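Local coordinates for PrgB (Enterococcus faecalis, PDB 6GED), which probably acts as a cell-wall-anchored surface adhesin of the antigen I/II family, the part here being its glucan-binding-protein-C-like domain, at residues A[134-139]-A[168-173]; A[195-200]-A[300-305]; A[199-204]-A[244-249]; A[205-210]-A[289-294]; A[211-216]-A[285-290]. All coordinates share one frame; numbering follows the deposited sequence.

Interaction 1 of 5, residues A[134-139]-A[168-173]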
# COMPACT_ATOMS: atom_id res chain seq x y z
N GLU A 134 7.85 6.63 -4.02
CA GLU A 134 8.40 7.08 -5.30
C GLU A 134 7.61 6.46 -6.45
O GLU A 134 7.61 5.23 -6.60
CB GLU A 134 9.89 6.77 -5.45
CG GLU A 134 10.46 7.40 -6.72
CD GLU A 134 11.98 7.35 -6.78
OE1 GLU A 134 12.56 8.04 -7.65
OE2 GLU A 134 12.59 6.63 -5.92
N LEU A 135 7.00 7.30 -7.28
CA LEU A 135 6.32 6.79 -8.47
C LEU A 135 7.26 5.90 -9.26
O LEU A 135 8.41 6.27 -9.52
CB LEU A 135 5.86 7.98 -9.36
CG LEU A 135 5.03 7.60 -10.60
CD1 LEU A 135 4.00 8.70 -10.91
CD2 LEU A 135 5.96 7.42 -11.80
N GLN A 136 6.78 4.75 -9.69
CA GLN A 136 7.54 3.95 -10.64
C GLN A 136 6.82 3.76 -11.96
O GLN A 136 7.48 3.68 -12.99
CB GLN A 136 7.86 2.56 -10.05
CG GLN A 136 8.46 2.57 -8.64
CD GLN A 136 9.93 2.84 -8.68
OE1 GLN A 136 10.74 1.91 -8.80
NE2 GLN A 136 10.30 4.11 -8.55
N SER A 137 5.49 3.63 -11.96
CA SER A 137 4.76 3.45 -13.22
C SER A 137 3.36 4.04 -13.08
O SER A 137 2.76 3.97 -12.00
CB SER A 137 4.66 1.96 -13.61
OG SER A 137 4.02 1.76 -14.90
N SER A 138 2.83 4.59 -14.18
CA SER A 138 1.53 5.26 -14.18
C SER A 138 0.90 5.20 -15.56
O SER A 138 1.60 5.46 -16.56
CB SER A 138 1.64 6.73 -13.75
OG SER A 138 0.52 7.43 -14.24
N PRO A 139 -0.37 4.80 -15.66
CA PRO A 139 -1.05 4.74 -16.95
C PRO A 139 -1.82 6.00 -17.33
O PRO A 139 -2.66 5.93 -18.25
CB PRO A 139 -2.03 3.57 -16.75
CG PRO A 139 -2.48 3.73 -15.31
CD PRO A 139 -1.16 4.15 -14.58
N ASP A 168 1.16 -0.56 -15.75
CA ASP A 168 0.94 -0.79 -14.32
C ASP A 168 0.83 0.54 -13.59
O ASP A 168 1.48 1.53 -13.95
CB ASP A 168 2.11 -1.56 -13.70
CG ASP A 168 2.15 -3.03 -14.09
OD1 ASP A 168 3.09 -3.76 -13.65
OD2 ASP A 168 1.27 -3.51 -14.82
N VAL A 169 0.03 0.57 -12.54
CA VAL A 169 0.24 1.54 -11.48
C VAL A 169 1.32 0.94 -10.58
O VAL A 169 1.19 -0.21 -10.20
CB VAL A 169 -1.07 1.77 -10.71
CG1 VAL A 169 -0.84 2.55 -9.44
CG2 VAL A 169 -2.17 2.44 -11.60
N LYS A 170 2.40 1.68 -10.28
CA LYS A 170 3.40 1.12 -9.37
C LYS A 170 4.05 2.23 -8.56
O LYS A 170 4.43 3.25 -9.11
CB LYS A 170 4.48 0.32 -10.12
CG LYS A 170 5.37 -0.52 -9.12
CD LYS A 170 5.99 -1.76 -9.79
CE LYS A 170 7.26 -1.45 -10.52
NZ LYS A 170 7.93 -2.72 -11.00
N THR A 171 4.25 1.99 -7.26
CA THR A 171 4.84 2.96 -6.36
C THR A 171 5.85 2.19 -5.52
O THR A 171 5.56 1.07 -5.11
CB THR A 171 3.76 3.58 -5.44
OG1 THR A 171 2.70 4.14 -6.23
CG2 THR A 171 4.33 4.68 -4.50
N ARG A 172 7.05 2.74 -5.33
CA ARG A 172 7.99 2.14 -4.39
C ARG A 172 7.82 2.78 -3.02
O ARG A 172 7.66 3.99 -2.90
CB ARG A 172 9.45 2.31 -4.89
CG ARG A 172 10.43 1.52 -4.02
CD ARG A 172 11.86 1.42 -4.63
NE ARG A 172 12.64 0.42 -3.88
CZ ARG A 172 12.43 -0.88 -3.99
NH1 ARG A 172 11.49 -1.31 -4.84
NH2 ARG A 172 13.13 -1.74 -3.26
N LEU A 173 7.98 1.99 -1.96
CA LEU A 173 7.82 2.47 -0.60
C LEU A 173 9.04 2.01 0.18
O LEU A 173 9.36 0.80 0.20
CB LEU A 173 6.51 1.92 0.05
CG LEU A 173 6.31 2.15 1.57
CD1 LEU A 173 6.44 3.60 1.96
CD2 LEU A 173 4.93 1.58 2.04
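Q136 and S137 both turn their backbone N-H groups onto one acceptor, K170 O, which lies 2.8 Å from Q136 N and 3.1 Å from S137 N. This is a classic beta bulge in the antiparallel pairing of strands 134-137 and 169-173, and both donors reach the carbonyl from the same face of its plane. Before the bulge, E134 and R172 exchange two backbone hydrogen bonds; after it, K170 N bonds back to S137 O. The S137 hydroxyl then carries the ladder one step further, donating to D168 O at 2.7 Å, a bond made possible by OG standing opposite its own backbone N (chi1 -177°).

Packing is tight on the buried side. P139 CD abuts V169 CG2 at 3.6 Å, while L135, T171 and V169 rest on L145 of strand 145-150. The other face, with E134, S137, K170 and R172, is partly exposed and looser. Along it lies the bulge residue Q136: chi1 of -50° sets CG 3.6 Å from R172 N, and a bend at chi2 brings the amide near R172 CB and turns NE2 back to L135 O. K170 NZ forms a salt bridge with D216 OD1, R172 NH1 bonds to the carbonyl D216 O, and D168 pairs with K238. The strand joint therefore rests on main-chain polar groups and one serine hydroxyl, while the charged side chains tie the pair to neighbouring parts of the fold.

Interaction 2 of 5, residues A[195-200]-A[300-305]. With NA (sodium ion), chain D.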
# COMPACT_ATOMS: atom_id res chain seq x y z
N TYR A 195 6.51 -8.12 8.09
CA TYR A 195 5.41 -7.18 7.80
C TYR A 195 4.41 -7.82 6.85
O TYR A 195 4.73 -8.75 6.12
CB TYR A 195 5.90 -5.85 7.23
CG TYR A 195 6.83 -5.92 6.03
CD1 TYR A 195 6.34 -5.77 4.73
CD2 TYR A 195 8.20 -6.04 6.20
CE1 TYR A 195 7.23 -5.79 3.62
CE2 TYR A 195 9.07 -6.08 5.10
CZ TYR A 195 8.59 -5.93 3.83
OH TYR A 195 9.46 -5.95 2.77
N ALA A 196 3.17 -7.37 6.91
CA ALA A 196 2.11 -8.05 6.17
C ALA A 196 2.02 -7.44 4.78
O ALA A 196 2.12 -6.22 4.65
CB ALA A 196 0.76 -7.87 6.87
N LEU A 197 1.84 -8.27 3.75
CA LEU A 197 1.50 -7.79 2.41
C LEU A 197 0.10 -8.36 2.17
O LEU A 197 -0.04 -9.53 1.84
CB LEU A 197 2.52 -8.25 1.38
CG LEU A 197 3.92 -7.78 1.86
CD1 LEU A 197 5.06 -8.58 1.30
CD2 LEU A 197 4.07 -6.27 1.59
N SER A 198 -0.92 -7.56 2.43
CA SER A 198 -2.27 -8.10 2.52
C SER A 198 -3.18 -7.53 1.45
O SER A 198 -2.83 -6.56 0.75
CB SER A 198 -2.86 -7.80 3.92
OG SER A 198 -2.20 -8.60 4.87
N SER A 199 -4.38 -8.13 1.36
CA SER A 199 -5.47 -7.58 0.52
C SER A 199 -4.99 -7.38 -0.91
O SER A 199 -5.24 -6.36 -1.53
CB SER A 199 -5.99 -6.26 1.10
OG SER A 199 -7.24 -5.85 0.51
N LEU A 200 -4.30 -8.39 -1.45
CA LEU A 200 -3.79 -8.34 -2.82
C LEU A 200 -4.83 -9.05 -3.66
O LEU A 200 -4.68 -10.20 -4.07
CB LEU A 200 -2.39 -9.00 -2.89
CG LEU A 200 -1.31 -8.31 -2.04
CD1 LEU A 200 0.07 -9.06 -2.08
CD2 LEU A 200 -1.11 -6.86 -2.49
N GLN A 300 -5.96 2.17 -5.63
CA GLN A 300 -5.88 1.15 -4.59
C GLN A 300 -5.63 1.77 -3.23
O GLN A 300 -5.12 2.89 -3.09
CB GLN A 300 -4.75 0.16 -4.82
CG GLN A 300 -3.38 0.81 -4.68
CD GLN A 300 -2.27 -0.05 -5.28
OE1 GLN A 300 -1.44 0.44 -6.06
NE2 GLN A 300 -2.28 -1.33 -4.96
N TRP A 301 -5.95 0.98 -2.22
CA TRP A 301 -5.60 1.24 -0.84
C TRP A 301 -4.48 0.28 -0.46
O TRP A 301 -4.66 -0.94 -0.59
CB TRP A 301 -6.82 0.98 0.04
CG TRP A 301 -6.54 1.07 1.48
CD1 TRP A 301 -5.55 1.80 2.10
CD2 TRP A 301 -7.31 0.46 2.53
NE1 TRP A 301 -5.65 1.65 3.47
CE2 TRP A 301 -6.72 0.83 3.76
CE3 TRP A 301 -8.43 -0.38 2.55
CZ2 TRP A 301 -7.20 0.38 4.99
CZ3 TRP A 301 -8.92 -0.82 3.78
CH2 TRP A 301 -8.30 -0.44 4.98
N PHE A 302 -3.33 0.80 -0.02
CA PHE A 302 -2.26 -0.04 0.46
C PHE A 302 -2.02 0.35 1.92
O PHE A 302 -1.73 1.51 2.21
CB PHE A 302 -0.95 0.09 -0.35
CG PHE A 302 0.10 -0.87 0.15
CD1 PHE A 302 0.15 -2.15 -0.35
CD2 PHE A 302 0.92 -0.53 1.23
CE1 PHE A 302 1.06 -3.08 0.17
CE2 PHE A 302 1.83 -1.44 1.74
CZ PHE A 302 1.88 -2.73 1.19
N ALA A 303 -2.22 -0.63 2.83
CA ALA A 303 -2.08 -0.44 4.26
C ALA A 303 -0.82 -1.19 4.69
O ALA A 303 -0.56 -2.31 4.24
CB ALA A 303 -3.30 -0.96 5.05
N PHE A 304 -0.01 -0.56 5.52
CA PHE A 304 1.19 -1.19 6.01
C PHE A 304 0.96 -1.54 7.47
O PHE A 304 0.56 -0.68 8.26
CB PHE A 304 2.41 -0.28 5.86
CG PHE A 304 3.65 -0.83 6.51
CD1 PHE A 304 4.40 -1.79 5.87
CD2 PHE A 304 3.99 -0.46 7.81
CE1 PHE A 304 5.53 -2.34 6.50
CE2 PHE A 304 5.10 -1.02 8.46
CZ PHE A 304 5.87 -1.95 7.80
N SER A 305 1.26 -2.79 7.84
CA SER A 305 1.14 -3.20 9.23
C SER A 305 1.92 -4.49 9.42
O SER A 305 2.32 -5.14 8.46
CB SER A 305 -0.33 -3.43 9.62
OG SER A 305 -0.72 -4.72 9.18
NA NA D . -6.77 -4.76 -2.11
O HOH W 1 -0.92 -4.62 2.88
O HOH W 2 -6.68 -2.91 -0.84
O HOH W 3 -9.30 -4.85 -1.57
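Y195 packs against F304 with the root of its side chain and the near side of its ring. Its CB lies 3.6 Å from F304 CE1 and 3.9 Å from S305 O. With chi1 at 52°, CG sits between the backbone N and carbonyl carbon, 3.8 Å from F304 CE1, and CD1 keeps a similar distance to that atom. The two rings meet obliquely, planes at 41°; farther out the Y195 ring leaves F304, and its OH bonds to N221.

The next residue supplies the direct hydrogen bond, A196 N to S305 O at 2.8 Å, nearly straight and in the carbonyl plane. Beyond it the segments diverge and water fills in: one molecule accepts from S198 N and donates to A303 O. L197 CD2 meets F302 CZ loosely at the ring edge. At the far end S199 binds the sodium ion through its carbonyl O (2.3 Å) and, more distantly, OG (2.9 Å), and a water on that ion donates to W301 O.

The contact joins the edge strand 193-197 of a three-stranded sheet to strand 299-302 of another sheet and the loop that follows it. F302 stacks on F284 of strand 280-287 and touches V214 of strand 211-215, both from a third sheet.

Interaction 3 of 5, residues A[199-204]-A[244-249]. With NA (sodium ion), chain D; EDO (1,2-ethanediol), chain E.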
# COMPACT_ATOMS: atom_id res chain seq x y z
N SER A 199 -4.38 -8.13 1.36
CA SER A 199 -5.47 -7.58 0.52
C SER A 199 -4.99 -7.38 -0.91
O SER A 199 -5.24 -6.36 -1.53
CB SER A 199 -5.99 -6.26 1.10
OG SER A 199 -7.24 -5.85 0.51
N LEU A 200 -4.30 -8.39 -1.45
CA LEU A 200 -3.79 -8.34 -2.82
C LEU A 200 -4.83 -9.05 -3.66
O LEU A 200 -4.68 -10.20 -4.07
CB LEU A 200 -2.39 -9.00 -2.89
CG LEU A 200 -1.31 -8.31 -2.04
CD1 LEU A 200 0.07 -9.06 -2.08
CD2 LEU A 200 -1.11 -6.86 -2.49
N ASN A 201 -5.92 -8.34 -3.91
CA ASN A 201 -7.04 -8.90 -4.64
C ASN A 201 -6.77 -8.92 -6.15
O ASN A 201 -5.94 -8.17 -6.68
CB ASN A 201 -8.28 -8.07 -4.33
CG ASN A 201 -8.15 -6.63 -4.86
OD1 ASN A 201 -7.43 -5.80 -4.30
ND2 ASN A 201 -8.84 -6.35 -5.95
N SER A 202 -7.52 -9.77 -6.85
CA SER A 202 -7.34 -9.97 -8.29
C SER A 202 -8.67 -10.36 -8.92
O SER A 202 -9.39 -11.21 -8.38
CB SER A 202 -6.33 -11.09 -8.61
OG SER A 202 -6.24 -11.32 -10.02
N SER A 203 -8.97 -9.75 -10.07
CA SER A 203 -10.07 -10.15 -10.93
C SER A 203 -9.57 -10.61 -12.30
O SER A 203 -10.34 -10.65 -13.27
CB SER A 203 -11.09 -9.02 -11.07
OG SER A 203 -10.40 -7.83 -11.47
N LEU A 204 -8.28 -10.95 -12.40
CA LEU A 204 -7.69 -11.24 -13.71
C LEU A 204 -8.37 -12.43 -14.35
O LEU A 204 -8.58 -13.47 -13.71
CB LEU A 204 -6.19 -11.52 -13.57
CG LEU A 204 -5.28 -10.32 -13.42
CD1 LEU A 204 -3.86 -10.81 -13.09
CD2 LEU A 204 -5.25 -9.46 -14.70
N ASP A 244 -8.90 -14.83 -11.01
CA ASP A 244 -9.92 -14.08 -10.31
C ASP A 244 -10.19 -14.70 -8.95
O ASP A 244 -10.45 -15.90 -8.85
CB ASP A 244 -11.20 -14.08 -11.19
CG ASP A 244 -12.38 -13.36 -10.55
OD1 ASP A 244 -12.18 -12.48 -9.70
OD2 ASP A 244 -13.55 -13.65 -10.96
N ILE A 245 -10.08 -13.89 -7.90
CA ILE A 245 -10.52 -14.28 -6.56
C ILE A 245 -11.44 -13.19 -6.01
O ILE A 245 -11.75 -13.13 -4.81
CB ILE A 245 -9.34 -14.55 -5.61
CG1 ILE A 245 -8.42 -13.33 -5.52
CG2 ILE A 245 -8.54 -15.78 -6.11
CD1 ILE A 245 -7.22 -13.49 -4.42
N ASP A 246 -11.89 -12.30 -6.91
CA ASP A 246 -12.76 -11.19 -6.52
C ASP A 246 -14.21 -11.35 -6.95
O ASP A 246 -15.12 -10.95 -6.19
CB ASP A 246 -12.21 -9.90 -7.14
CG ASP A 246 -11.06 -9.31 -6.37
OD1 ASP A 246 -10.57 -8.25 -6.82
OD2 ASP A 246 -10.63 -9.89 -5.32
N TYR A 247 -14.50 -11.90 -8.13
CA TYR A 247 -15.87 -11.89 -8.67
C TYR A 247 -16.48 -13.28 -8.81
O TYR A 247 -17.57 -13.41 -9.38
CB TYR A 247 -15.91 -11.17 -10.03
CG TYR A 247 -15.67 -9.70 -9.89
CD1 TYR A 247 -14.40 -9.17 -10.06
CD2 TYR A 247 -16.70 -8.84 -9.53
CE1 TYR A 247 -14.17 -7.80 -9.90
CE2 TYR A 247 -16.48 -7.47 -9.37
CZ TYR A 247 -15.23 -6.96 -9.57
OH TYR A 247 -15.02 -5.60 -9.40
N GLY A 248 -15.79 -14.31 -8.36
CA GLY A 248 -16.37 -15.64 -8.45
C GLY A 248 -16.27 -16.31 -9.79
O GLY A 248 -16.85 -17.38 -9.95
N THR A 249 -15.57 -15.74 -10.76
CA THR A 249 -15.51 -16.37 -12.08
C THR A 249 -14.30 -17.27 -12.27
O THR A 249 -14.25 -18.01 -13.27
CB THR A 249 -15.53 -15.30 -13.18
OG1 THR A 249 -14.25 -14.67 -13.25
CG2 THR A 249 -16.56 -14.25 -12.84
NA NA D . -6.77 -4.76 -2.11
C1 EDO E . -14.67 -5.34 -4.57
O1 EDO E . -15.17 -6.54 -5.19
C2 EDO E . -13.15 -5.35 -4.65
O2 EDO E . -12.80 -5.93 -5.91
O HOH W 4 -10.56 -6.60 -8.91
O HOH W 3 -9.30 -4.85 -1.57
O HOH W 2 -6.68 -2.91 -0.84
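N201 and D246 meet as nearly coplanar groups, amide and carboxylate planes 16° apart. N201 ND2 donates to the syn lone pair of D246 OD1 at 2.7 Å, and the acceptor lies in the amide plane. Together with the bond from N201 OD1 to the sodium ion (2.5 Å), it fixes which way the amide is turned; D246 is thus a second-shell residue behind the metal. Alongside, I245 N donates to S202 O at 2.8 Å, and S203 CB touches the edge of the Y247 ring, 3.5 Å from CD1. A water bridges S203 OG and D246 OD1.

Both segments are irregular loops of the glucan-binding-protein-C-like domain, shaped by side chains that accept hydrogen bonds from their own backbone. D244 OD1 makes an Asx turn with D246 N, extended to an Asx motif by Y247 N, and D244 OD2 accepts from T249 N and T249 OG1. Four bonds thus grip the D244 carboxylate. Across from it S202 OG accepts from L204 N at 3.2 Å in an ST turn, and the hydroxyl also bonds to S241 O.

Farther out, D246 OD2 is held by N256 and I245 O by W259, while S199 and E212 complete the protein ligands of the sodium. A 1,2-ethanediol, probably from the crystallisation liquor, bonds weakly to D246 OD1 through O2.

Interaction 4 of 5, residues A[205-210]-A[289-294]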
# COMPACT_ATOMS: atom_id res chain seq x y z
N THR A 205 -8.73 -12.29 -15.63
CA THR A 205 -9.21 -13.41 -16.44
C THR A 205 -8.51 -13.38 -17.80
O THR A 205 -7.63 -12.56 -18.02
CB THR A 205 -10.72 -13.38 -16.65
OG1 THR A 205 -11.06 -12.30 -17.54
CG2 THR A 205 -11.49 -13.24 -15.35
N ASN A 206 -8.97 -14.23 -18.72
CA ASN A 206 -8.28 -14.44 -19.99
C ASN A 206 -8.10 -13.15 -20.80
O ASN A 206 -7.10 -13.02 -21.52
CB ASN A 206 -9.01 -15.48 -20.83
CG ASN A 206 -8.23 -16.76 -20.94
OD1 ASN A 206 -7.09 -16.84 -20.48
ND2 ASN A 206 -8.83 -17.78 -21.54
N LYS A 207 -9.04 -12.22 -20.73
CA LYS A 207 -8.66 -10.87 -21.12
C LYS A 207 -9.59 -9.86 -20.46
O LYS A 207 -10.54 -9.33 -21.04
CB LYS A 207 -8.53 -10.73 -22.66
CG LYS A 207 -9.71 -10.30 -23.53
CD LYS A 207 -9.49 -8.89 -24.06
CE LYS A 207 -10.74 -8.38 -24.78
NZ LYS A 207 -10.77 -6.89 -24.94
N GLY A 208 -9.31 -9.63 -19.19
CA GLY A 208 -9.93 -8.55 -18.46
C GLY A 208 -9.43 -8.63 -17.05
O GLY A 208 -8.69 -9.54 -16.68
N GLY A 209 -9.86 -7.67 -16.25
CA GLY A 209 -9.54 -7.71 -14.84
C GLY A 209 -8.17 -7.11 -14.53
O GLY A 209 -7.38 -6.69 -15.40
N HIS A 210 -7.91 -7.04 -13.24
CA HIS A 210 -6.65 -6.47 -12.80
C HIS A 210 -6.31 -7.15 -11.48
O HIS A 210 -7.16 -7.81 -10.86
CB HIS A 210 -6.74 -4.95 -12.64
CG HIS A 210 -7.52 -4.52 -11.46
ND1 HIS A 210 -8.90 -4.39 -11.48
CD2 HIS A 210 -7.13 -4.22 -10.20
CE1 HIS A 210 -9.31 -4.02 -10.28
NE2 HIS A 210 -8.26 -3.91 -9.48
N LYS A 289 -1.92 -6.55 -16.81
CA LYS A 289 -1.13 -7.31 -17.78
C LYS A 289 -1.16 -6.66 -19.17
O LYS A 289 -1.19 -7.34 -20.20
CB LYS A 289 -1.59 -8.77 -17.83
CG LYS A 289 -1.66 -9.42 -16.44
CD LYS A 289 -1.13 -10.82 -16.44
CE LYS A 289 -2.06 -11.77 -17.16
NZ LYS A 289 -1.61 -13.19 -17.02
N GLY A 290 -1.15 -5.33 -19.21
CA GLY A 290 -0.98 -4.61 -20.45
C GLY A 290 -2.25 -4.14 -21.09
O GLY A 290 -2.20 -3.49 -22.15
N LYS A 291 -3.41 -4.46 -20.51
CA LYS A 291 -4.68 -4.11 -21.14
C LYS A 291 -5.10 -2.70 -20.75
O LYS A 291 -5.06 -2.34 -19.58
CB LYS A 291 -5.76 -5.12 -20.73
CG LYS A 291 -5.32 -6.56 -20.90
CD LYS A 291 -6.36 -7.40 -21.65
CE LYS A 291 -5.75 -8.70 -22.18
NZ LYS A 291 -5.42 -9.71 -21.11
N SER A 292 -5.51 -1.89 -21.74
CA SER A 292 -5.80 -0.49 -21.44
C SER A 292 -7.24 -0.26 -21.02
O SER A 292 -7.53 0.70 -20.30
CB SER A 292 -5.47 0.39 -22.64
OG SER A 292 -6.37 0.03 -23.68
N ASN A 293 -8.15 -1.13 -21.43
CA ASN A 293 -9.57 -0.84 -21.29
C ASN A 293 -10.21 -1.70 -20.20
O ASN A 293 -11.20 -2.37 -20.45
CB ASN A 293 -10.28 -1.07 -22.62
CG ASN A 293 -9.67 -2.22 -23.41
OD1 ASN A 293 -9.14 -3.18 -22.83
ND2 ASN A 293 -9.71 -2.12 -24.75
N VAL A 294 -9.62 -1.72 -19.01
CA VAL A 294 -10.18 -2.41 -17.86
C VAL A 294 -10.69 -1.36 -16.89
O VAL A 294 -9.90 -0.51 -16.45
CB VAL A 294 -9.11 -3.29 -17.19
CG1 VAL A 294 -9.75 -4.11 -16.05
CG2 VAL A 294 -8.43 -4.15 -18.24
O HOH W 5 -6.31 -10.10 -18.60
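Two surface loops of the glucan-binding-protein-C-like domain, one leading into strand 211-215 and the other following strand 280-287, come together where K291 reaches K207 and V294 covers G209. No direct hydrogen bond spans them; a water does the work. It accepts from K291 NZ at 2.7 Å, lies 2.9 Å from T205 O, to which it can donate, and accepts weakly from G208 N. The K291 chain, bent at chi2 and again at chi4 (71°), brings its ammonium group in beside the backbone, with NZ 3.4 Å from K207 CA. CE passes obliquely over K207 CB, but K207 is poorly ordered, and this close approach carries little weight.

The first loop closes on itself through T205 N and G208 O, 2.9 Å apart, and runs on through two consecutive glycines. H210 is tied to S203 in the preceding part of the chain. In the second loop K291 O accepts from the T288 hydroxyl and V294 O from that of S297, so both residues that reach across have a fixed backbone carbonyl. The apolar part of the contact is small and falls on main chain: V294 CG1, placed opposite its backbone N, lies 3.6 Å from G209 N and equally close to G209 O.

Interaction 5 of 5, residues A[211-216]-A[285-290]. With NA (sodium ion), chain D.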
# COMPACT_ATOMS: atom_id res chain seq x y z
N ALA A 211 -5.05 -7.04 -11.09
CA ALA A 211 -4.66 -7.53 -9.77
C ALA A 211 -3.84 -6.48 -9.06
O ALA A 211 -3.02 -5.79 -9.69
CB ALA A 211 -3.86 -8.83 -9.83
N GLU A 212 -4.03 -6.39 -7.74
CA GLU A 212 -3.08 -5.65 -6.93
C GLU A 212 -1.87 -6.55 -6.63
O GLU A 212 -2.00 -7.77 -6.48
CB GLU A 212 -3.77 -5.19 -5.64
CG GLU A 212 -5.06 -4.39 -6.00
CD GLU A 212 -5.61 -3.56 -4.87
OE1 GLU A 212 -5.10 -3.66 -3.75
OE2 GLU A 212 -6.59 -2.81 -5.10
N PHE A 213 -0.68 -5.95 -6.53
CA PHE A 213 0.54 -6.74 -6.45
C PHE A 213 1.55 -6.06 -5.55
O PHE A 213 1.43 -4.87 -5.26
CB PHE A 213 1.18 -7.00 -7.85
CG PHE A 213 1.76 -5.75 -8.53
CD1 PHE A 213 1.01 -5.11 -9.51
CD2 PHE A 213 3.05 -5.27 -8.23
CE1 PHE A 213 1.52 -3.97 -10.18
CE2 PHE A 213 3.57 -4.11 -8.92
CZ PHE A 213 2.77 -3.48 -9.89
N VAL A 214 2.55 -6.84 -5.11
CA VAL A 214 3.77 -6.30 -4.53
C VAL A 214 4.93 -6.87 -5.35
O VAL A 214 4.78 -7.87 -6.07
CB VAL A 214 3.93 -6.60 -3.00
CG1 VAL A 214 2.86 -5.86 -2.16
CG2 VAL A 214 3.85 -8.10 -2.70
N SER A 215 6.05 -6.19 -5.32
CA SER A 215 7.18 -6.60 -6.15
C SER A 215 8.42 -5.85 -5.68
O SER A 215 8.35 -5.00 -4.80
CB SER A 215 6.89 -6.31 -7.62
OG SER A 215 6.72 -4.92 -7.77
N ASP A 216 9.55 -6.14 -6.34
CA ASP A 216 10.72 -5.26 -6.27
C ASP A 216 11.17 -5.04 -4.83
O ASP A 216 11.28 -3.90 -4.34
CB ASP A 216 10.38 -3.96 -6.97
CG ASP A 216 10.07 -4.20 -8.45
OD1 ASP A 216 8.95 -3.88 -8.89
OD2 ASP A 216 10.92 -4.79 -9.13
N GLY A 285 1.43 -2.10 -6.40
CA GLY A 285 0.71 -1.48 -7.50
C GLY A 285 -0.46 -2.30 -7.98
O GLY A 285 -1.00 -3.16 -7.28
N MET A 286 -0.84 -2.00 -9.22
CA MET A 286 -1.96 -2.67 -9.89
C MET A 286 -1.55 -3.00 -11.31
O MET A 286 -0.96 -2.16 -12.00
CB MET A 286 -3.19 -1.76 -9.94
CG MET A 286 -3.47 -1.16 -8.55
SD MET A 286 -4.81 0.03 -8.70
CE MET A 286 -6.16 -1.14 -9.02
N THR A 287 -1.89 -4.20 -11.77
CA THR A 287 -1.53 -4.59 -13.12
C THR A 287 -2.76 -5.10 -13.85
O THR A 287 -3.60 -5.80 -13.26
CB THR A 287 -0.40 -5.66 -13.14
OG1 THR A 287 -0.11 -6.02 -14.50
CG2 THR A 287 -0.79 -6.92 -12.40
N THR A 288 -2.87 -4.70 -15.12
CA THR A 288 -3.85 -5.27 -16.03
C THR A 288 -3.18 -6.19 -17.04
O THR A 288 -3.80 -6.54 -18.05
CB THR A 288 -4.62 -4.16 -16.77
OG1 THR A 288 -3.69 -3.37 -17.51
CG2 THR A 288 -5.34 -3.25 -15.79
N LYS A 289 -1.92 -6.55 -16.81
CA LYS A 289 -1.13 -7.31 -17.78
C LYS A 289 -1.16 -6.66 -19.17
O LYS A 289 -1.19 -7.34 -20.20
CB LYS A 289 -1.59 -8.77 -17.83
CG LYS A 289 -1.66 -9.42 -16.44
CD LYS A 289 -1.13 -10.82 -16.44
CE LYS A 289 -2.06 -11.77 -17.16
NZ LYS A 289 -1.61 -13.19 -17.02
N GLY A 290 -1.15 -5.33 -19.21
CA GLY A 290 -0.98 -4.61 -20.45
C GLY A 290 -2.25 -4.14 -21.09
O GLY A 290 -2.20 -3.49 -22.15
NA NA D . -6.77 -4.76 -2.11
O HOH W 3 -9.30 -4.85 -1.57
O HOH W 2 -6.68 -2.91 -0.84
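Backbone hydrogen bonds join A211 with T287 and F213 with G285, two antiparallel hydrogen-bonded pairs flanking the non-hydrogen-bonded pair E212 and M286. T287 N reaches A211 O at 2.9 Å. CA-H...O contacts support them, with M286 CA 3.3 Å from A211 O.

The aromatic contact is a CH-pi interaction. A chi1 of 68° folds the F213 ring across the strand, and G285 CA lies 3.9 Å from its centroid, 20° off the normal; T287 N meets the ring edge. The ring can lie this close over the main chain because G285 is a glycine: a CB there would fall 2.8 Å from F213 CZ.

Metal binding involves the face of the sheet that carries E212 and M286, opposite F213: E212 OE1 coordinates the sodium ion at 2.6 Å, joining ligands from the loop after strand 193-197.

Strand 280-287 lies between strands 211-215 and 169-179, M286 pairing with V169 on its far side. K238 makes a cation-pi contact with F213, while Q300 of strand 299-302 packs on E212 and M286.

Interactions 1 and 5 are antiparallel ladders of one sheet, the first broken by a bulge, joined through strand 280-287, with the K170-D216 salt bridge and the D168-T287 bond between them. Interactions 2, 3 and 5 are buried, interaction 1 partly so. Interaction 2 joins different sheets, by aromatic packing and water more than by backbone pairing. Interaction 3, farther from the centre, replaces strand pairing with side-chain turns and an amide-carboxylate bond. Interactions 2, 3 and 5 converge on the same sodium ion, to which S199, N201 and E212 contribute. Interaction 4 is the surface member, water-mediated and thinly packed; it meets interaction 3 at S203 and H210, and interaction 5 where H210 packs on M286.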